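Local coordinates for GTPase-activating protein skywalker (Drosophila melanogaster, PDB 5HJQ) that activates GTP hydrolysis by Rab35 to control synaptic vesicle protein turnover through endosomes, and binds phosphoinositides through the TBC domain described here, at residues 281-286 / 341-346; 175-180 / 200-205; 288-293 / 349-354; 252-257 / 312-317. One frame throughout, in Å; residues are numbered along the deposited sequence.

Contact 1 (281-286 / 341-346)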
loop_
_atom_site.group_PDB
_atom_site.type_symbol
_atom_site.label_atom_id
_atom_site.label_comp_id
_atom_site.label_asym_id
_atom_site.label_seq_id
_atom_site.Cartn_x
_atom_site.Cartn_y
_atom_site.Cartn_z
ATOM N N GLY A 281 2.771 -3.900 -8.890
ATOM C CA GLY A 281 3.992 -4.455 -9.441
ATOM C C GLY A 281 4.553 -5.583 -8.598
ATOM O O GLY A 281 4.641 -6.720 -9.057
ATOM N N LEU A 282 4.938 -5.258 -7.366
ATOM C CA LEU A 282 5.520 -6.233 -6.450
ATOM C C LEU A 282 4.619 -7.447 -6.300
ATOM O O LEU A 282 3.398 -7.312 -6.278
ATOM C CB LEU A 282 5.773 -5.605 -5.078
ATOM C CG LEU A 282 6.782 -4.461 -5.015
ATOM C CD1 LEU A 282 7.037 -4.054 -3.577
ATOM C CD2 LEU A 282 8.076 -4.865 -5.700
ATOM N N PRO A 283 5.220 -8.640 -6.207
ATOM C CA PRO A 283 4.434 -9.859 -6.010
ATOM C C PRO A 283 3.665 -9.808 -4.690
ATOM O O PRO A 283 4.093 -9.107 -3.770
ATOM C CB PRO A 283 5.495 -10.965 -6.004
ATOM C CG PRO A 283 6.695 -10.368 -6.667
ATOM C CD PRO A 283 6.662 -8.923 -6.299
ATOM N N PHE A 284 2.549 -10.528 -4.614
ATOM C CA PHE A 284 1.662 -10.500 -3.451
ATOM C C PHE A 284 2.398 -10.784 -2.141
ATOM O O PHE A 284 2.190 -10.106 -1.138
ATOM C CB PHE A 284 0.523 -11.504 -3.655
ATOM C CG PHE A 284 -0.552 -11.428 -2.613
ATOM C CD1 PHE A 284 -1.468 -10.391 -2.616
ATOM C CD2 PHE A 284 -0.642 -12.395 -1.629
ATOM C CE1 PHE A 284 -2.457 -10.320 -1.656
ATOM C CE2 PHE A 284 -1.626 -12.330 -0.663
ATOM C CZ PHE A 284 -2.535 -11.289 -0.677
ATOM N N GLN A 285 3.257 -11.790 -2.183
ATOM C CA GLN A 285 4.183 -12.134 -1.114
ATOM C C GLN A 285 4.912 -10.929 -0.510
ATOM O O GLN A 285 5.059 -10.835 0.706
ATOM C CB GLN A 285 5.187 -13.125 -1.689
ATOM C CG GLN A 285 5.416 -12.808 -3.151
ATOM C CD GLN A 285 6.199 -13.845 -3.899
ATOM O OE1 GLN A 285 7.399 -14.011 -3.684
ATOM N NE2 GLN A 285 5.532 -14.525 -4.824
ATOM N N HIS A 286 5.391 -10.025 -1.364
ATOM C CA HIS A 286 6.119 -8.841 -0.900
ATOM C C HIS A 286 5.168 -7.817 -0.298
ATOM O O HIS A 286 5.460 -7.219 0.738
ATOM C CB HIS A 286 6.914 -8.191 -2.039
ATOM C CG HIS A 286 7.975 -9.071 -2.623
ATOM N ND1 HIS A 286 7.682 -10.239 -3.292
ATOM C CD2 HIS A 286 9.322 -8.947 -2.652
ATOM C CE1 HIS A 286 8.803 -10.800 -3.703
ATOM N NE2 HIS A 286 9.815 -10.036 -3.330
ATOM N N LYS A 341 7.305 -6.881 -10.942
ATOM C CA LYS A 341 6.665 -8.185 -11.069
ATOM C C LYS A 341 7.690 -9.309 -11.013
ATOM O O LYS A 341 7.371 -10.433 -10.629
ATOM C CB LYS A 341 5.868 -8.275 -12.373
ATOM C CG LYS A 341 4.842 -7.170 -12.572
ATOM C CD LYS A 341 3.464 -7.754 -12.833
ATOM C CE LYS A 341 2.441 -6.670 -13.132
ATOM N NZ LYS A 341 2.719 -5.996 -14.429
ATOM N N LYS A 342 8.923 -8.997 -11.400
ATOM C CA LYS A 342 10.005 -9.970 -11.390
ATOM C C LYS A 342 11.129 -9.525 -10.460
ATOM O O LYS A 342 12.296 -9.832 -10.704
ATOM C CB LYS A 342 10.549 -10.174 -12.806
ATOM C CG LYS A 342 9.476 -10.230 -13.883
ATOM C CD LYS A 342 9.347 -11.623 -14.482
ATOM C CE LYS A 342 9.983 -11.685 -15.865
ATOM N NZ LYS A 342 9.740 -12.994 -16.532
ATOM N N ILE A 343 10.769 -8.806 -9.397
ATOM C CA ILE A 343 11.742 -8.223 -8.474
ATOM C C ILE A 343 12.716 -9.284 -7.953
ATOM O O ILE A 343 12.307 -10.342 -7.474
ATOM C CB ILE A 343 11.032 -7.496 -7.293
ATOM C CG1 ILE A 343 12.034 -6.713 -6.442
ATOM C CG2 ILE A 343 10.211 -8.457 -6.445
ATOM C CD1 ILE A 343 12.320 -5.328 -6.971
ATOM N N PRO A 344 14.024 -9.019 -8.095
ATOM C CA PRO A 344 15.062 -10.012 -7.796
ATOM C C PRO A 344 15.477 -10.104 -6.324
ATOM O O PRO A 344 16.529 -10.673 -6.039
ATOM C CB PRO A 344 16.241 -9.537 -8.650
ATOM C CG PRO A 344 16.065 -8.061 -8.724
ATOM C CD PRO A 344 14.578 -7.819 -8.752
ATOM N N VAL A 345 14.680 -9.563 -5.409
ATOM C CA VAL A 345 14.964 -9.742 -3.985
ATOM C C VAL A 345 13.763 -10.312 -3.242
ATOM O O VAL A 345 12.616 -10.107 -3.639
ATOM C CB VAL A 345 15.391 -8.422 -3.304
ATOM C CG1 VAL A 345 16.727 -7.942 -3.856
ATOM C CG2 VAL A 345 14.312 -7.357 -3.461
ATOM N N SER A 346 14.041 -11.037 -2.162
ATOM C CA SER A 346 13.000 -11.600 -1.317
ATOM C C SER A 346 12.272 -10.482 -0.579
ATOM O O SER A 346 12.785 -9.367 -0.492
ATOM C CB SER A 346 13.601 -12.600 -0.324
ATOM O OG SER A 346 14.425 -11.943 0.623
#
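His286 and Ile343 meet where two loops of the all-helical TBC domain run side by side, one leading into helix 284-297 with Pro283 at its N-cap, the other joining helix 332-341 to helix 347-356. The pair illustrates how a histidine near a helix start can serve a neighbouring loop with both its edge and its face. The polar interaction uses the edge: NE2 of His286 donates to the backbone O of Val345 over 2.8 Å, with an angle of 164° at the hydrogen. The acceptor lies almost exactly in the ring plane, and the donor lies in the plane of the carbonyl, so both flat groups favour the bond. A chi1 of -62°, which sets CG opposite the carbonyl carbon, sends the ring out to the loop.

Apolar contacts gather on one methyl. CG2 of Ile343 sits over a face of the imidazole, a CH-pi contact 3.9 Å from the ring centroid and displaced toward the rim. The same methyl meets CD of Pro283 at 3.6 Å, the two side chains crossing at about a right angle, and more loosely touches CD2 of Leu282. A leucine in place of His286 would probably leave the Val345 carbonyl without this donor and let the loop drift from the helix start. Nearby, Leu350 of helix 347-356 packs against both Leu282 and His286.

At the other end the backbones themselves come close: CA of Lys341 makes a CA-H...O contact of 3.2 Å with O of Gly281.

Contact 2 (175-180 / 200-205)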
loop_
_atom_site.group_PDB
_atom_site.type_symbol
_atom_site.label_atom_id
_atom_site.label_comp_id
_atom_site.label_asym_id
_atom_site.label_seq_id
_atom_site.Cartn_x
_atom_site.Cartn_y
_atom_site.Cartn_z
ATOM N N ALA A 175 -16.763 -8.968 -5.169
ATOM C CA ALA A 175 -18.089 -8.406 -4.935
ATOM C C ALA A 175 -18.199 -7.836 -3.527
ATOM O O ALA A 175 -18.891 -6.844 -3.297
ATOM C CB ALA A 175 -19.157 -9.459 -5.166
ATOM N N VAL A 176 -17.512 -8.475 -2.588
ATOM C CA VAL A 176 -17.477 -8.010 -1.208
ATOM C C VAL A 176 -16.694 -6.700 -1.118
ATOM O O VAL A 176 -17.115 -5.751 -0.449
ATOM C CB VAL A 176 -16.849 -9.065 -0.278
ATOM C CG1 VAL A 176 -16.447 -8.442 1.042
ATOM C CG2 VAL A 176 -17.808 -10.228 -0.069
ATOM N N ALA A 177 -15.551 -6.661 -1.797
ATOM C CA ALA A 177 -14.742 -5.450 -1.885
ATOM C C ALA A 177 -15.571 -4.296 -2.432
ATOM O O ALA A 177 -15.558 -3.194 -1.882
ATOM C CB ALA A 177 -13.522 -5.688 -2.758
ATOM N N ASP A 178 -16.303 -4.566 -3.509
ATOM C CA ASP A 178 -17.178 -3.574 -4.121
ATOM C C ASP A 178 -18.208 -3.050 -3.131
ATOM O O ASP A 178 -18.553 -1.868 -3.152
ATOM C CB ASP A 178 -17.888 -4.160 -5.344
ATOM C CG ASP A 178 -16.922 -4.587 -6.431
ATOM O OD1 ASP A 178 -15.825 -3.996 -6.516
ATOM O OD2 ASP A 178 -17.263 -5.512 -7.202
ATOM N N ARG A 179 -18.697 -3.929 -2.261
ATOM C CA ARG A 179 -19.674 -3.527 -1.259
ATOM C C ARG A 179 -19.039 -2.641 -0.193
ATOM O O ARG A 179 -19.643 -1.665 0.250
ATOM C CB ARG A 179 -20.326 -4.751 -0.608
ATOM C CG ARG A 179 -21.315 -4.395 0.490
ATOM C CD ARG A 179 -22.352 -5.490 0.695
ATOM N NE ARG A 179 -21.778 -6.714 1.246
ATOM C CZ ARG A 179 -22.472 -7.825 1.466
ATOM N NH1 ARG A 179 -23.765 -7.866 1.179
ATOM N NH2 ARG A 179 -21.875 -8.896 1.971
ATOM N N ILE A 180 -17.823 -2.984 0.217
ATOM C CA ILE A 180 -17.130 -2.220 1.250
ATOM C C ILE A 180 -16.842 -0.786 0.804
ATOM O O ILE A 180 -17.107 0.164 1.543
ATOM C CB ILE A 180 -15.805 -2.889 1.660
ATOM C CG1 ILE A 180 -16.066 -4.248 2.311
ATOM C CG2 ILE A 180 -15.039 -1.999 2.625
ATOM C CD1 ILE A 180 -14.822 -4.877 2.908
ATOM N N ILE A 200 -6.182 -1.883 -1.239
ATOM C CA ILE A 200 -5.950 -2.218 0.161
ATOM C C ILE A 200 -7.098 -3.069 0.710
ATOM O O ILE A 200 -6.873 -4.056 1.417
ATOM C CB ILE A 200 -5.782 -0.949 1.019
ATOM C CG1 ILE A 200 -4.480 -0.226 0.661
ATOM C CG2 ILE A 200 -5.785 -1.296 2.500
ATOM C CD1 ILE A 200 -4.218 1.003 1.510
ATOM N N THR A 201 -8.323 -2.679 0.371
ATOM C CA THR A 201 -9.518 -3.417 0.764
ATOM C C THR A 201 -9.416 -4.874 0.334
ATOM O O THR A 201 -9.750 -5.780 1.095
ATOM C CB THR A 201 -10.788 -2.797 0.153
ATOM O OG1 THR A 201 -10.924 -1.446 0.606
ATOM C CG2 THR A 201 -12.026 -3.592 0.552
ATOM N N SER A 202 -8.937 -5.088 -0.887
ATOM C CA SER A 202 -8.731 -6.432 -1.410
ATOM C C SER A 202 -7.700 -7.208 -0.594
ATOM O O SER A 202 -7.862 -8.401 -0.357
ATOM C CB SER A 202 -8.295 -6.373 -2.876
ATOM O OG SER A 202 -9.358 -5.946 -3.710
ATOM N N ILE A 203 -6.638 -6.527 -0.176
ATOM C CA ILE A 203 -5.572 -7.158 0.596
ATOM C C ILE A 203 -6.069 -7.601 1.969
ATOM O O ILE A 203 -5.803 -8.723 2.407
ATOM C CB ILE A 203 -4.370 -6.208 0.771
ATOM C CG1 ILE A 203 -3.738 -5.888 -0.585
ATOM C CG2 ILE A 203 -3.334 -6.821 1.693
ATOM C CD1 ILE A 203 -2.511 -5.006 -0.493
ATOM N N LEU A 204 -6.788 -6.710 2.641
ATOM C CA LEU A 204 -7.386 -7.010 3.933
ATOM C C LEU A 204 -8.266 -8.252 3.852
ATOM O O LEU A 204 -8.222 -9.115 4.726
ATOM C CB LEU A 204 -8.206 -5.819 4.421
ATOM C CG LEU A 204 -7.426 -4.543 4.733
ATOM C CD1 LEU A 204 -8.384 -3.387 4.911
ATOM C CD2 LEU A 204 -6.594 -4.746 5.985
ATOM N N LEU A 205 -9.046 -8.336 2.780
ATOM C CA LEU A 205 -10.014 -9.411 2.590
ATOM C C LEU A 205 -9.371 -10.785 2.403
ATOM O O LEU A 205 -10.063 -11.800 2.398
ATOM C CB LEU A 205 -10.907 -9.091 1.389
ATOM C CG LEU A 205 -12.014 -8.067 1.656
ATOM C CD1 LEU A 205 -12.782 -7.746 0.383
ATOM C CD2 LEU A 205 -12.957 -8.591 2.743
#
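Leu205 is the principal bump of this contact, its forked end fitting against the ridge that Val176, Ala177 and Ile180 make on helix 175-180. One prong, CD1, settles over the backbone at Ala177, 3.7 Å from the N of Ala177 and 3.8 Å from its CB. The small alanine side chain leaves a shallow hollow there, which the methyl occupies. CG1 of Val176 closes one flank of it, 3.8 Å from CD1 of Leu205; with chi1 at 163° this branch stands opposite the backbone N, the position from which it reaches both leucine methyls. The other prong, CD2, meets CD1 of Ile180 at 4.2 Å, the two side chains reaching toward each other tip to tip. A glycine in place of Leu205 would probably leave the hollow over Ala177 unfilled, take from Val176 CG1 its partner across the contact and from Ile180 CD1 one of its two.

One turn earlier, Thr201 supplies a second, smaller bump. Its CG2 methyl lies 3.9 Å from CD1 of Ile180 and is also near that residue's CG2 and CB, as the side chains slide past each other in opposite directions. The hydroxyl is used differently: OG1 of Thr201 bonds back to the carbonyl of Leu197 in its own helix, which leaves the methyl to do the packing. Leu217 of helix 210-221 covers both Ile180 and Thr201.

No hydrogen bond joins the two segments. Ala177 and Ser202 mark the closest backbone approach, and the axes of the two short helical segments pass 9.6 Å apart at 125°, a steeply inclined crossing that belongs to the all-helical TBC fold of RabGAP proteins.

Contact 3 (288-293 / 349-354)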
loop_
_atom_site.group_PDB
_atom_site.type_symbol
_atom_site.label_atom_id
_atom_site.label_comp_id
_atom_site.label_asym_id
_atom_site.label_seq_id
_atom_site.Cartn_x
_atom_site.Cartn_y
_atom_site.Cartn_z
ATOM N N VAL A 288 2.365 -8.289 1.232
ATOM C CA VAL A 288 1.865 -8.715 2.534
ATOM C C VAL A 288 2.791 -8.281 3.668
ATOM O O VAL A 288 2.344 -7.677 4.644
ATOM C CB VAL A 288 1.678 -10.243 2.582
ATOM C CG1 VAL A 288 1.361 -10.694 3.992
ATOM C CG2 VAL A 288 0.577 -10.665 1.621
ATOM N N ARG A 289 4.077 -8.583 3.532
ATOM C CA ARG A 289 5.064 -8.158 4.517
ATOM C C ARG A 289 5.090 -6.634 4.641
ATOM O O ARG A 289 5.247 -6.097 5.738
ATOM C CB ARG A 289 6.452 -8.680 4.151
ATOM C CG ARG A 289 6.599 -10.186 4.262
ATOM C CD ARG A 289 6.548 -10.641 5.712
ATOM N NE ARG A 289 7.664 -10.127 6.501
ATOM C CZ ARG A 289 7.544 -9.197 7.443
ATOM N NH1 ARG A 289 6.356 -8.680 7.720
ATOM N NH2 ARG A 289 8.611 -8.787 8.117
ATOM N N ILE A 290 4.930 -5.945 3.513
ATOM C CA ILE A 290 4.870 -4.486 3.511
ATOM C C ILE A 290 3.646 -3.992 4.279
ATOM O O ILE A 290 3.736 -3.056 5.073
ATOM C CB ILE A 290 4.839 -3.919 2.075
ATOM C CG1 ILE A 290 6.169 -4.177 1.367
ATOM C CG2 ILE A 290 4.550 -2.427 2.088
ATOM C CD1 ILE A 290 6.205 -3.678 -0.061
ATOM N N MET A 291 2.504 -4.628 4.042
ATOM C CA MET A 291 1.278 -4.275 4.754
ATOM C C MET A 291 1.411 -4.456 6.263
ATOM O O MET A 291 0.855 -3.667 7.031
ATOM C CB MET A 291 0.102 -5.102 4.233
ATOM C CG MET A 291 -0.398 -4.666 2.855
ATOM S SD MET A 291 -0.792 -2.905 2.749
ATOM C CE MET A 291 0.534 -2.333 1.694
ATOM N N ASP A 292 2.147 -5.486 6.678
ATOM C CA ASP A 292 2.409 -5.737 8.097
ATOM C C ASP A 292 2.948 -4.504 8.810
ATOM O O ASP A 292 2.448 -4.116 9.867
ATOM C CB ASP A 292 3.401 -6.893 8.275
ATOM C CG ASP A 292 2.791 -8.246 7.964
ATOM O OD1 ASP A 292 1.548 -8.373 8.030
ATOM O OD2 ASP A 292 3.558 -9.184 7.659
ATOM N N CYS A 293 3.973 -3.893 8.227
ATOM C CA CYS A 293 4.591 -2.712 8.815
ATOM C C CYS A 293 3.766 -1.458 8.548
ATOM O O CYS A 293 3.647 -0.585 9.410
ATOM C CB CYS A 293 6.011 -2.537 8.277
ATOM S SG CYS A 293 7.090 -3.961 8.589
ATOM N N LYS A 349 14.627 -9.255 2.149
ATOM C CA LYS A 349 15.752 -8.457 1.668
ATOM C C LYS A 349 15.271 -7.096 1.177
ATOM O O LYS A 349 15.988 -6.098 1.276
ATOM C CB LYS A 349 16.502 -9.193 0.554
ATOM C CG LYS A 349 17.230 -10.444 1.033
ATOM C CD LYS A 349 18.204 -10.102 2.154
ATOM C CE LYS A 349 18.860 -11.344 2.729
ATOM N NZ LYS A 349 19.626 -12.102 1.699
ATOM N N LEU A 350 14.054 -7.068 0.647
ATOM C CA LEU A 350 13.419 -5.826 0.229
ATOM C C LEU A 350 13.193 -4.925 1.434
ATOM O O LEU A 350 13.557 -3.747 1.423
ATOM C CB LEU A 350 12.091 -6.113 -0.472
ATOM C CG LEU A 350 11.297 -4.919 -1.007
ATOM C CD1 LEU A 350 12.039 -4.259 -2.155
ATOM C CD2 LEU A 350 9.902 -5.349 -1.441
ATOM N N LEU A 351 12.603 -5.499 2.477
ATOM C CA LEU A 351 12.312 -4.765 3.704
ATOM C C LEU A 351 13.573 -4.363 4.465
ATOM O O LEU A 351 13.568 -3.367 5.190
ATOM C CB LEU A 351 11.404 -5.590 4.620
ATOM C CG LEU A 351 9.899 -5.311 4.557
ATOM C CD1 LEU A 351 9.357 -5.482 3.148
ATOM C CD2 LEU A 351 9.150 -6.216 5.540
ATOM N N HIS A 352 14.646 -5.133 4.311
ATOM C CA HIS A 352 15.897 -4.816 4.992
ATOM C C HIS A 352 16.454 -3.480 4.497
ATOM O O HIS A 352 16.875 -2.632 5.288
ATOM C CB HIS A 352 16.930 -5.924 4.785
ATOM C CG HIS A 352 18.147 -5.776 5.645
ATOM N ND1 HIS A 352 18.203 -6.261 6.936
ATOM C CD2 HIS A 352 19.338 -5.183 5.415
ATOM C CE1 HIS A 352 19.385 -5.982 7.456
ATOM N NE2 HIS A 352 20.094 -5.326 6.552
ATOM N N ALA A 353 16.444 -3.303 3.182
ATOM C CA ALA A 353 16.953 -2.083 2.561
ATOM C C ALA A 353 16.157 -0.855 2.988
ATOM O O ALA A 353 16.731 0.163 3.372
ATOM C CB ALA A 353 16.936 -2.220 1.048
ATOM N N ALA A 354 14.833 -0.971 2.940
ATOM C CA ALA A 354 13.934 0.150 3.201
ATOM C C ALA A 354 14.153 0.787 4.565
ATOM O O ALA A 354 14.126 2.012 4.699
ATOM C CB ALA A 354 12.488 -0.304 3.067
#
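Leu351 meets Arg289, Ile290 and Cys293 with the two arms of its fork. The apolar contacts are divided between them: CD1 rests on CG1 of Ile290 at 3.9 Å, while CD2 lies 4.3 Å from SG of Cys293. Ile290 also extends past Leu351, its CD1 approaching CD2 of Leu350 at 4.3 Å.

CD2 of Leu351 also lies over one face of the Arg289 guanidinium, 3.7 Å from NH2 and toward the rim of the group. The arginine chain bends at chi2 and chi3, and this folding brings its flat end back beside the leucine.

These side chains join helix 284-297 to helix 347-356 within the helical TBC domain; the short axes approach to 10.7 Å and are inclined by 39°. The side chain of Cys293 is about 4 Å from that of Arg102, a phosphoinositide-binding residue, so the packing adjoins the lipid pocket.

The polar bonds fix the arginine from other directions. NH1 of Arg289 forms a salt bridge of 2.8 Å with OD2 of Asp292, tilted 15° from the guanidinium plane and directed at the anti lone pair of that oxygen. NH2 bonds to the carbonyl of Leu101, and Asp292 is also held by Arg113 and Trp117.

Contact 4 (252-257 / 312-317)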
loop_
_atom_site.group_PDB
_atom_site.type_symbol
_atom_site.label_atom_id
_atom_site.label_comp_id
_atom_site.label_asym_id
_atom_site.label_seq_id
_atom_site.Cartn_x
_atom_site.Cartn_y
_atom_site.Cartn_z
ATOM N N LYS A 252 19.184 9.915 -5.888
ATOM C CA LYS A 252 19.586 10.905 -6.885
ATOM C C LYS A 252 20.176 10.294 -8.153
ATOM O O LYS A 252 19.946 10.795 -9.254
ATOM C CB LYS A 252 20.598 11.877 -6.273
ATOM C CG LYS A 252 21.036 12.987 -7.214
ATOM C CD LYS A 252 21.961 13.987 -6.534
ATOM C CE LYS A 252 21.241 14.779 -5.451
ATOM N NZ LYS A 252 22.054 15.951 -4.999
ATOM N N SER A 253 20.934 9.212 -7.999
ATOM C CA SER A 253 21.551 8.551 -9.144
ATOM C C SER A 253 20.506 7.961 -10.079
ATOM O O SER A 253 20.609 8.092 -11.299
ATOM C CB SER A 253 22.509 7.459 -8.679
ATOM O OG SER A 253 23.569 8.013 -7.922
ATOM N N ALA A 254 19.496 7.321 -9.499
ATOM C CA ALA A 254 18.434 6.703 -10.284
ATOM C C ALA A 254 17.655 7.734 -11.096
ATOM O O ALA A 254 17.320 7.497 -12.254
ATOM C CB ALA A 254 17.496 5.936 -9.382
ATOM N N THR A 255 17.369 8.877 -10.481
ATOM C CA THR A 255 16.594 9.929 -11.134
ATOM C C THR A 255 17.423 10.681 -12.176
ATOM O O THR A 255 16.908 11.077 -13.221
ATOM C CB THR A 255 16.039 10.932 -10.107
ATOM O OG1 THR A 255 17.082 11.318 -9.205
ATOM C CG2 THR A 255 14.906 10.306 -9.310
ATOM N N SER A 256 18.705 10.883 -11.888
ATOM C CA SER A 256 19.611 11.486 -12.857
ATOM C C SER A 256 19.769 10.549 -14.046
ATOM O O SER A 256 19.859 10.990 -15.192
ATOM C CB SER A 256 20.971 11.788 -12.223
ATOM O OG SER A 256 20.848 12.742 -11.182
ATOM N N TYR A 257 19.779 9.252 -13.757
ATOM C CA TYR A 257 19.895 8.229 -14.788
ATOM C C TYR A 257 18.700 8.273 -15.730
ATOM O O TYR A 257 18.846 8.096 -16.940
ATOM C CB TYR A 257 20.017 6.842 -14.156
ATOM C CG TYR A 257 20.082 5.714 -15.159
ATOM C CD1 TYR A 257 21.158 5.597 -16.029
ATOM C CD2 TYR A 257 19.069 4.767 -15.236
ATOM C CE1 TYR A 257 21.226 4.571 -16.950
ATOM C CE2 TYR A 257 19.128 3.734 -16.155
ATOM C CZ TYR A 257 20.209 3.641 -17.010
ATOM O OH TYR A 257 20.275 2.617 -17.927
ATOM N N LEU A 312 17.153 -0.507 -6.782
ATOM C CA LEU A 312 17.250 -1.839 -7.370
ATOM C C LEU A 312 17.090 -1.798 -8.889
ATOM O O LEU A 312 17.723 -2.574 -9.604
ATOM C CB LEU A 312 16.199 -2.773 -6.764
ATOM C CG LEU A 312 16.409 -3.233 -5.320
ATOM C CD1 LEU A 312 15.198 -4.017 -4.833
ATOM C CD2 LEU A 312 17.671 -4.077 -5.205
ATOM N N PHE A 313 16.240 -0.902 -9.380
ATOM C CA PHE A 313 15.987 -0.810 -10.815
ATOM C C PHE A 313 17.166 -0.183 -11.552
ATOM O O PHE A 313 17.502 -0.596 -12.660
ATOM C CB PHE A 313 14.712 -0.011 -11.097
ATOM C CG PHE A 313 14.357 0.064 -12.557
ATOM C CD1 PHE A 313 13.842 -1.041 -13.215
ATOM C CD2 PHE A 313 14.542 1.236 -13.273
ATOM C CE1 PHE A 313 13.514 -0.979 -14.558
ATOM C CE2 PHE A 313 14.215 1.304 -14.616
ATOM C CZ PHE A 313 13.702 0.195 -15.259
ATOM N N HIS A 314 17.791 0.815 -10.935
ATOM C CA HIS A 314 18.955 1.461 -11.528
ATOM C C HIS A 314 20.140 0.500 -11.564
ATOM O O HIS A 314 20.846 0.409 -12.569
ATOM C CB HIS A 314 19.327 2.727 -10.757
ATOM C CG HIS A 314 20.470 3.484 -11.358
ATOM N ND1 HIS A 314 21.313 4.277 -10.612
ATOM C CD2 HIS A 314 20.908 3.567 -12.637
ATOM C CE1 HIS A 314 22.222 4.817 -11.403
ATOM N NE2 HIS A 314 22.000 4.403 -12.636
ATOM N N LYS A 315 20.349 -0.206 -10.458
ATOM C CA LYS A 315 21.389 -1.228 -10.365
ATOM C C LYS A 315 21.207 -2.279 -11.448
ATOM O O LYS A 315 22.160 -2.671 -12.125
ATOM C CB LYS A 315 21.368 -1.890 -8.984
ATOM C CG LYS A 315 22.086 -3.229 -8.919
ATOM C CD LYS A 315 22.306 -3.665 -7.480
ATOM C CE LYS A 315 23.058 -4.989 -7.406
ATOM N NZ LYS A 315 22.179 -6.153 -7.717
ATOM N N GLU A 316 19.966 -2.725 -11.597
ATOM C CA GLU A 316 19.605 -3.728 -12.583
ATOM C C GLU A 316 19.893 -3.200 -13.990
ATOM O O GLU A 316 20.461 -3.901 -14.811
ATOM C CB GLU A 316 18.129 -4.112 -12.416
ATOM C CG GLU A 316 17.786 -5.532 -12.817
ATOM C CD GLU A 316 18.454 -6.587 -11.959
ATOM O OE1 GLU A 316 18.793 -6.295 -10.794
ATOM O OE2 GLU A 316 18.647 -7.715 -12.462
ATOM N N CYS A 317 19.537 -1.946 -14.245
ATOM C CA CYS A 317 19.724 -1.338 -15.563
ATOM C C CYS A 317 21.183 -1.303 -16.016
ATOM O O CYS A 317 21.469 -1.283 -17.212
ATOM C CB CYS A 317 19.159 0.083 -15.565
ATOM S SG CYS A 317 17.369 0.168 -15.728
#
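Two helices of the all-helical TBC domain cross here, helix 252-261 over the C-terminal end of helix 300-317, with short axes 9.4 Å apart and inclined at 58°. Tyr257 and His314 form the centre. CD2 of His314 lies above one face of the tyrosine, toward its rim, and approaches CD2 of Tyr257 to 3.4 Å. The planes differ by 33° and the centroids are 4.6 Å apart, so the rings meet obliquely. Both side chains set CG opposite the backbone N, which extends the rings toward the facing helix.

The CE1 and ND1 side of the imidazole runs along the other helix: CE1 of His314 is 3.8 Å from CB of Ser253, and its ND1 is 3.7 Å from the N of Ala254. The backbones come nearest at Ala254 and His314, whose CB atoms are 3.9 Å apart; the small alanine permits this approach. At the outer end of the tyrosine, CB of Cys317 touches OH of Tyr257 at 3.6 Å, and its sulfur lies obliquely beside the ring. Pro325 of helix 325-328 also touches Tyr257.

Within helix 252-261, O of Lys252 accepts from the hydroxyls of Thr255 and Ser256 as well as from the N of Ser256. Between the two segments no hydrogen bond forms, which implies that this part of the crossing rests on van der Waals and ring contacts.

Overall arrangement
Contact 2 closes first along the chain; the segments of contacts 1, 3 and 4 then alternate, so that later helices return to earlier ones. Contacts 1 and 3 share helix 284-297, their centres 11 Å apart, and touch through Leu282, His286 and Val345 against Ile290 and Leu350. Leu312, on helix 300-317, packs against Ile343 and Val345 of contact 1 and Leu350 of contact 3, bringing in contact 4. Contact 2 lies on the other side of the chain's centre from contacts 3 and 4, its centre 35 Å from that of contact 4, yet Ile203 reaches Met291. One continuous helical body thus connects these regions with the phosphoinositide pocket near contact 3.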